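Local atomic coordinates of bifunctional purine biosynthetic protein ADE5,7 (Cryptococcus neoformans var. grubii serotype A, PDB entry 7LVO), a protein that catalyses two ATP-dependent steps of de novo purine biosynthesis, the second and the fifth, its N-terminal half, the part in this chain, joining glycine to phosphoribosylamine. Residues Ala51-Val62 / Met345-Glu356. Residues are numbered along the deposited sequence; the frame is centred on the assembly and turned at random.
Sequences ALAFKLAQSSRV and MLLLDEQTDLAE
Lys55 reaches from its helix across the chain at 345-353, its aliphatic part lying obliquely over Met345 and its ammonium group held by two waters and a weak bond to Gln58 OE1. Lys55 CB rests on Leu354 CD2 (3.6 Å), its CG meets Met345 SD at 3.6 Å, and its CE passes Leu348 CD1. Bends at chi2 and chi3, both near -60°, swing the ammonium group round toward Gln58. Two waters accept from NZ: one donates in turn to the carbonyls of Met345 and Leu348, the other to those of Asp349 and Thr352, so four backbone oxygens of that segment are linked through water to one ammonium group. Glu350 OE1, 4.1 Å from Lys55 NZ, is too far for a salt bridge but would favour the positive charge. Leu52 CD2 touches both Met345 SD and Leu354 CD2, while Leu56 CD2 lies against Leu354 CG and the backbone of Ala355. The contact joins helix 47-56, the helix of the beta-alpha-beta crossover between parallel strands 38-44 and 62-67 of the N domain, to the start of helix 354-362, which falls in the ATP-grasp sequence region. Asp353 is the N-cap of that helix: Asp353 OD1 accepts from Glu356 N (2.9 Å), met from above the carboxylate plane. With CG anti to the backbone N (chi1 -180°), the same carboxylate presents Asp353 OD2 on its syn side to Ser59 OG (2.7 Å), the donor lying 16° out of plane. Ser59 OG also accepts from Arg61 N, closing an ST turn. Ala355 CB presses tightly on Val62 CG2 (3.5 Å). Farther along, Glu356 OE1 pairs with Arg61 NE at 3.3 Å, well out of the guanidinium plane, a purely electrostatic bridge; Glu356 OE2 turns to Arg365.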
ATOM      1  N   ALA A  51       8.939   7.181   4.248  1.00 23.12           N
ATOM      2  CA  ALA A  51       9.875   6.079   4.047  1.00 23.29           C
ATOM      3  C   ALA A  51      10.453   6.096   2.632  1.00 19.67           C
ATOM      4  O   ALA A  51      11.646   5.830   2.436  1.00 24.12           O
ATOM      5  CB  ALA A  51       9.177   4.751   4.332  1.00 22.26           C
ATOM      6  N   LEU A  52       9.623   6.390   1.629  1.00 20.21           N
ATOM      7  CA  LEU A  52      10.137   6.487   0.262  1.00 24.44           C
ATOM      8  C   LEU A  52      11.066   7.688   0.108  1.00 28.97           C
ATOM      9  O   LEU A  52      12.160   7.572  -0.460  1.00 21.13           O
ATOM     10  CB  LEU A  52       8.984   6.567  -0.737  1.00 19.36           C
ATOM     11  CG  LEU A  52       8.170   5.298  -0.910  1.00 20.09           C
ATOM     12  CD1 LEU A  52       6.895   5.572  -1.707  1.00 37.26           C
ATOM     13  CD2 LEU A  52       8.995   4.207  -1.600  1.00 27.00           C
ATOM     14  N   ALA A  53      10.642   8.855   0.601  1.00 24.06           N
ATOM     15  CA  ALA A  53      11.518  10.021   0.589  1.00 22.75           C
ATOM     16  C   ALA A  53      12.826   9.723   1.301  1.00 25.12           C
ATOM     17  O   ALA A  53      13.892  10.191   0.877  1.00 28.57           O
ATOM     18  CB  ALA A  53      10.819  11.220   1.238  1.00 31.75           C
ATOM     19  N   PHE A  54      12.760   8.944   2.385  1.00 19.45           N
ATOM     20  CA  PHE A  54      13.958   8.581   3.124  1.00 20.40           C
ATOM     21  C   PHE A  54      14.978   7.905   2.219  1.00 24.23           C
ATOM     22  O   PHE A  54      16.157   8.273   2.212  1.00 34.41           O
ATOM     23  CB  PHE A  54      13.564   7.676   4.300  1.00 25.55           C
ATOM     24  CG  PHE A  54      14.725   7.010   4.983  1.00 23.91           C
ATOM     25  CD1 PHE A  54      15.552   7.727   5.837  1.00 27.26           C
ATOM     26  CD2 PHE A  54      14.975   5.661   4.786  1.00 24.00           C
ATOM     27  CE1 PHE A  54      16.618   7.110   6.476  1.00 27.61           C
ATOM     28  CE2 PHE A  54      16.040   5.037   5.424  1.00 27.81           C
ATOM     29  CZ  PHE A  54      16.860   5.764   6.268  1.00 32.83           C
ATOM     30  N   LYS A  55      14.540   6.919   1.440  1.00 25.20           N
ATOM     31  CA  LYS A  55      15.462   6.191   0.571  1.00 23.76           C
ATOM     32  C   LYS A  55      15.860   7.017  -0.649  1.00 25.85           C
ATOM     33  O   LYS A  55      17.045   7.104  -0.990  1.00 25.09           O
ATOM     34  CB  LYS A  55      14.831   4.869   0.134  1.00 29.23           C
ATOM     35  CG  LYS A  55      14.601   3.878   1.264  1.00 30.67           C
ATOM     36  CD  LYS A  55      15.911   3.483   1.959  1.00 35.10           C
ATOM     37  CE  LYS A  55      16.913   2.870   0.986  1.00 37.09           C
ATOM     38  NZ  LYS A  55      18.126   2.352   1.685  1.00 40.13           N
ATOM     39  N   LEU A  56      14.882   7.651  -1.306  1.00 26.71           N
ATOM     40  CA  LEU A  56      15.192   8.436  -2.498  1.00 26.59           C
ATOM     41  C   LEU A  56      16.224   9.518  -2.198  1.00 28.05           C
ATOM     42  O   LEU A  56      17.104   9.796  -3.025  1.00 25.29           O
ATOM     43  CB  LEU A  56      13.917   9.053  -3.068  1.00 31.41           C
ATOM     44  CG  LEU A  56      12.869   8.068  -3.579  1.00 25.41           C
ATOM     45  CD1 LEU A  56      11.608   8.812  -3.989  1.00 28.63           C
ATOM     46  CD2 LEU A  56      13.398   7.230  -4.732  1.00 28.52           C
ATOM     47  N   ALA A  57      16.141  10.128  -1.014  1.00 26.53           N
ATOM     48  CA  ALA A  57      17.061  11.206  -0.667  1.00 32.07           C
ATOM     49  C   ALA A  57      18.503  10.726  -0.531  1.00 24.56           C
ATOM     50  O   ALA A  57      19.423  11.551  -0.545  1.00 28.56           O
ATOM     51  CB  ALA A  57      16.616  11.874   0.634  1.00 31.52           C
ATOM     52  N   GLN A  58      18.722   9.423  -0.405  1.00 28.99           N
ATOM     53  CA  GLN A  58      20.068   8.875  -0.333  1.00 32.33           C
ATOM     54  C   GLN A  58      20.687   8.630  -1.704  1.00 39.94           C
ATOM     55  O   GLN A  58      21.891   8.354  -1.781  1.00 32.24           O
ATOM     56  CB  GLN A  58      20.059   7.561   0.451  1.00 32.82           C
ATOM     57  CG  GLN A  58      19.670   7.715   1.913  1.00 39.60           C
ATOM     58  CD  GLN A  58      19.603   6.385   2.633  1.00 31.53           C
ATOM     59  OE1 GLN A  58      19.087   5.402   2.097  1.00 36.51           O
ATOM     60  NE2 GLN A  58      20.139   6.341   3.841  1.00 31.47           N
ATOM     61  N   SER A  59      19.902   8.720  -2.775  1.00 26.56           N
ATOM     62  CA  SER A  59      20.432   8.508  -4.117  1.00 26.56           C
ATOM     63  C   SER A  59      21.299   9.688  -4.534  1.00 30.51           C
ATOM     64  O   SER A  59      20.881  10.843  -4.443  1.00 26.86           O
ATOM     65  CB  SER A  59      19.295   8.323  -5.114  1.00 33.90           C
ATOM     66  OG  SER A  59      19.729   8.557  -6.454  1.00 30.48           O
ATOM     67  N   SER A  60      22.508   9.395  -5.015  1.00 30.70           N
ATOM     68  CA  SER A  60      23.364  10.436  -5.571  1.00 32.36           C
ATOM     69  C   SER A  60      22.848  10.965  -6.901  1.00 25.07           C
ATOM     70  O   SER A  60      23.388  11.953  -7.407  1.00 34.56           O
ATOM     71  CB  SER A  60      24.796   9.913  -5.738  1.00 34.45           C
ATOM     72  OG  SER A  60      24.841   8.831  -6.644  1.00 33.12           O
ATOM     73  N   ARG A  61      21.835  10.330  -7.483  1.00 32.60           N
ATOM     74  CA  ARG A  61      21.225  10.798  -8.721  1.00 37.56           C
ATOM     75  C   ARG A  61      20.008  11.682  -8.480  1.00 34.81           C
ATOM     76  O   ARG A  61      19.357  12.094  -9.443  1.00 37.76           O
ATOM     77  CB  ARG A  61      20.826   9.604  -9.592  1.00 44.74           C
ATOM     78  CG  ARG A  61      22.009   8.836 -10.173  1.00 44.81           C
ATOM     79  CD  ARG A  61      21.549   7.646 -10.997  1.00 39.44           C
ATOM     80  NE  ARG A  61      20.437   7.985 -11.877  1.00 48.40           N
ATOM     81  CZ  ARG A  61      20.546   8.723 -12.973  1.00 58.34           C
ATOM     82  NH1 ARG A  61      21.707   9.236 -13.347  1.00 52.07           N
ATOM     83  NH2 ARG A  61      19.464   8.956 -13.711  1.00 56.46           N
ATOM     84  N   VAL A  62      19.687  11.978  -7.223  1.00 33.94           N
ATOM     85  CA  VAL A  62      18.520  12.773  -6.865  1.00 31.54           C
ATOM     86  C   VAL A  62      18.997  14.047  -6.185  1.00 26.24           C
ATOM     87  O   VAL A  62      19.777  13.991  -5.227  1.00 26.96           O
ATOM     88  CB  VAL A  62      17.562  11.986  -5.952  1.00 29.76           C
ATOM     89  CG1 VAL A  62      16.448  12.892  -5.440  1.00 29.40           C
ATOM     90  CG2 VAL A  62      16.994  10.790  -6.696  1.00 26.24           C
ATOM     91  N   MET A 345      11.580  -0.782   3.171  1.00 20.80           N
ATOM     92  CA  MET A 345      12.622   0.170   2.804  1.00 19.81           C
ATOM     93  C   MET A 345      13.889  -0.060   3.622  1.00 23.90           C
ATOM     94  O   MET A 345      14.995   0.242   3.158  1.00 30.09           O
ATOM     95  CB  MET A 345      12.131   1.600   2.996  1.00 18.56           C
ATOM     96  CG  MET A 345      11.064   2.053   1.993  1.00 24.99           C
ATOM     97  SD  MET A 345      11.638   2.062   0.284  1.00 25.81           S
ATOM     98  CE  MET A 345      11.009   0.498  -0.303  1.00 21.82           C
ATOM     99  N   LEU A 346      13.748  -0.579   4.840  1.00 25.65           N
ATOM    100  CA  LEU A 346      14.906  -0.858   5.683  1.00 32.39           C
ATOM    101  C   LEU A 346      15.627  -2.144   5.302  1.00 23.32           C
ATOM    102  O   LEU A 346      16.676  -2.432   5.883  1.00 35.36           O
ATOM    103  CB  LEU A 346      14.481  -0.920   7.147  1.00 23.63           C
ATOM    104  CG  LEU A 346      14.354   0.413   7.867  1.00 30.40           C
ATOM    105  CD1 LEU A 346      13.577   1.423   7.045  1.00 33.90           C
ATOM    106  CD2 LEU A 346      13.708   0.218   9.230  1.00 34.67           C
ATOM    107  N   LEU A 347      15.100  -2.915   4.354  1.00 30.48           N
ATOM    108  CA  LEU A 347      15.752  -4.135   3.893  1.00 25.83           C
ATOM    109  C   LEU A 347      16.459  -3.959   2.556  1.00 36.40           C
ATOM    110  O   LEU A 347      17.117  -4.895   2.092  1.00 38.68           O
ATOM    111  CB  LEU A 347      14.738  -5.279   3.788  1.00 25.37           C
ATOM    112  CG  LEU A 347      14.158  -5.794   5.105  1.00 32.06           C
ATOM    113  CD1 LEU A 347      13.182  -6.938   4.841  1.00 34.78           C
ATOM    114  CD2 LEU A 347      15.248  -6.242   6.058  1.00 34.75           C
ATOM    115  N   LEU A 348      16.340  -2.794   1.923  1.00 35.63           N
ATOM    116  CA  LEU A 348      17.106  -2.520   0.714  1.00 31.14           C
ATOM    117  C   LEU A 348      18.580  -2.373   1.073  1.00 34.71           C
ATOM    118  O   LEU A 348      18.935  -1.553   1.919  1.00 35.91           O
ATOM    119  CB  LEU A 348      16.589  -1.258   0.037  1.00 36.54           C
ATOM    120  CG  LEU A 348      15.226  -1.353  -0.652  1.00 34.43           C
ATOM    121  CD1 LEU A 348      14.743   0.034  -1.077  1.00 33.98           C
ATOM    122  CD2 LEU A 348      15.296  -2.276  -1.849  1.00 33.39           C
ATOM    123  N   ASP A 349      19.442  -3.167   0.438  1.00 45.17           N
ATOM    124  CA  ASP A 349      20.865  -3.065   0.720  1.00 43.39           C
ATOM    125  C   ASP A 349      21.386  -1.682   0.326  1.00 46.46           C
ATOM    126  O   ASP A 349      20.819  -0.986  -0.524  1.00 35.15           O
ATOM    127  CB  ASP A 349      21.650  -4.158  -0.010  1.00 46.72           C
ATOM    128  CG  ASP A 349      21.537  -4.061  -1.526  1.00 44.12           C
ATOM    129  OD1 ASP A 349      21.834  -2.991  -2.092  1.00 49.17           O
ATOM    130  OD2 ASP A 349      21.168  -5.069  -2.156  1.00 48.75           O
ATOM    131  N   GLU A 350      22.486  -1.285   0.964  1.00 52.32           N
ATOM    132  CA  GLU A 350      23.058   0.033   0.702  1.00 54.26           C
ATOM    133  C   GLU A 350      23.642   0.157  -0.698  1.00 44.36           C
ATOM    134  O   GLU A 350      24.078   1.248  -1.073  1.00 41.00           O
ATOM    135  CB  GLU A 350      24.124   0.357   1.751  1.00 61.79           C
ATOM    136  CG  GLU A 350      23.591   0.381   3.175  1.00 53.71           C
ATOM    137  CD  GLU A 350      22.427   1.341   3.352  1.00 70.13           C
ATOM    138  OE1 GLU A 350      22.183   2.167   2.447  1.00 69.49           O
ATOM    139  OE2 GLU A 350      21.751   1.270   4.398  1.00 71.33           O
ATOM    140  N   GLN A 351      23.665  -0.926  -1.475  1.00 51.59           N
ATOM    141  CA  GLN A 351      24.048  -0.853  -2.876  1.00 46.01           C
ATOM    142  C   GLN A 351      22.876  -0.501  -3.783  1.00 47.74           C
ATOM    143  O   GLN A 351      23.095  -0.020  -4.900  1.00 38.48           O
ATOM    144  CB  GLN A 351      24.655  -2.183  -3.329  1.00 49.36           C
ATOM    145  CG  GLN A 351      25.660  -2.060  -4.461  1.00 48.50           C
ATOM    146  CD  GLN A 351      26.983  -1.482  -3.996  1.00 48.61           C
ATOM    147  OE1 GLN A 351      27.165  -1.200  -2.812  1.00 51.68           O
ATOM    148  NE2 GLN A 351      27.916  -1.300  -4.928  1.00 47.21           N
ATOM    149  N   THR A 352      21.643  -0.724  -3.325  1.00 36.22           N
ATOM    150  CA  THR A 352      20.463  -0.484  -4.141  1.00 32.29           C
ATOM    151  C   THR A 352      20.069   0.984  -4.086  1.00 35.89           C
ATOM    152  O   THR A 352      19.880   1.545  -3.001  1.00 30.23           O
ATOM    153  CB  THR A 352      19.299  -1.351  -3.662  1.00 34.97           C
ATOM    154  OG1 THR A 352      19.607  -2.733  -3.875  1.00 50.51           O
ATOM    155  CG2 THR A 352      18.027  -0.986  -4.415  1.00 35.89           C
ATOM    156  N   ASP A 353      19.934   1.597  -5.258  1.00 31.12           N
ATOM    157  CA  ASP A 353      19.440   2.963  -5.391  1.00 32.40           C
ATOM    158  C   ASP A 353      17.959   2.884  -5.732  1.00 29.54           C
ATOM    159  O   ASP A 353      17.592   2.449  -6.828  1.00 30.22           O
ATOM    160  CB  ASP A 353      20.215   3.723  -6.468  1.00 34.49           C
ATOM    161  CG  ASP A 353      19.739   5.162  -6.633  1.00 26.33           C
ATOM    162  OD1 ASP A 353      18.531   5.416  -6.486  1.00 31.73           O
ATOM    163  OD2 ASP A 353      20.574   6.039  -6.917  1.00 23.29           O
ATOM    164  N   LEU A 354      17.104   3.303  -4.794  1.00 25.15           N
ATOM    165  CA  LEU A 354      15.667   3.216  -5.031  1.00 28.22           C
ATOM    166  C   LEU A 354      15.255   4.089  -6.209  1.00 23.15           C
ATOM    167  O   LEU A 354      14.365   3.717  -6.981  1.00 20.44           O
ATOM    168  CB  LEU A 354      14.893   3.612  -3.782  1.00 24.47           C
ATOM    169  CG  LEU A 354      13.375   3.512  -3.905  1.00 22.29           C
ATOM    170  CD1 LEU A 354      12.934   2.140  -4.391  1.00 22.40           C
ATOM    171  CD2 LEU A 354      12.709   3.844  -2.560  1.00 31.31           C
ATOM    172  N   ALA A 355      15.884   5.259  -6.357  1.00 23.92           N
ATOM    173  CA  ALA A 355      15.566   6.124  -7.491  1.00 26.54           C
ATOM    174  C   ALA A 355      15.842   5.408  -8.813  1.00 26.18           C
ATOM    175  O   ALA A 355      15.019   5.430  -9.737  1.00 21.62           O
ATOM    176  CB  ALA A 355      16.367   7.421  -7.395  1.00 30.98           C
ATOM    177  N   GLU A 356      16.996   4.751  -8.911  1.00 22.17           N
ATOM    178  CA  GLU A 356      17.324   4.015 -10.125  1.00 24.00           C
ATOM    179  C   GLU A 356      16.309   2.911 -10.380  1.00 31.46           C
ATOM    180  O   GLU A 356      15.940   2.649 -11.531  1.00 27.62           O
ATOM    181  CB  GLU A 356      18.737   3.435 -10.020  1.00 28.41           C
ATOM    182  CG  GLU A 356      19.226   2.778 -11.298  1.00 34.84           C
ATOM    183  CD  GLU A 356      19.321   3.759 -12.447  1.00 45.48           C
ATOM    184  OE1 GLU A 356      20.039   4.774 -12.308  1.00 53.06           O
ATOM    185  OE2 GLU A 356      18.660   3.522 -13.479  1.00 37.54           O
TER
HETATM  186  O   HOH W   1      18.341   5.009  -2.499  1.00 30.05           O
HETATM  187  O   HOH W   2      17.851   0.246   3.439  1.00 33.99           O
HETATM  188  O   HOH W   3      19.691   1.745  -0.418  1.00 39.73           O
HETATM  189  O   HOH W   4      22.871   6.096  -5.521  1.00 29.17           O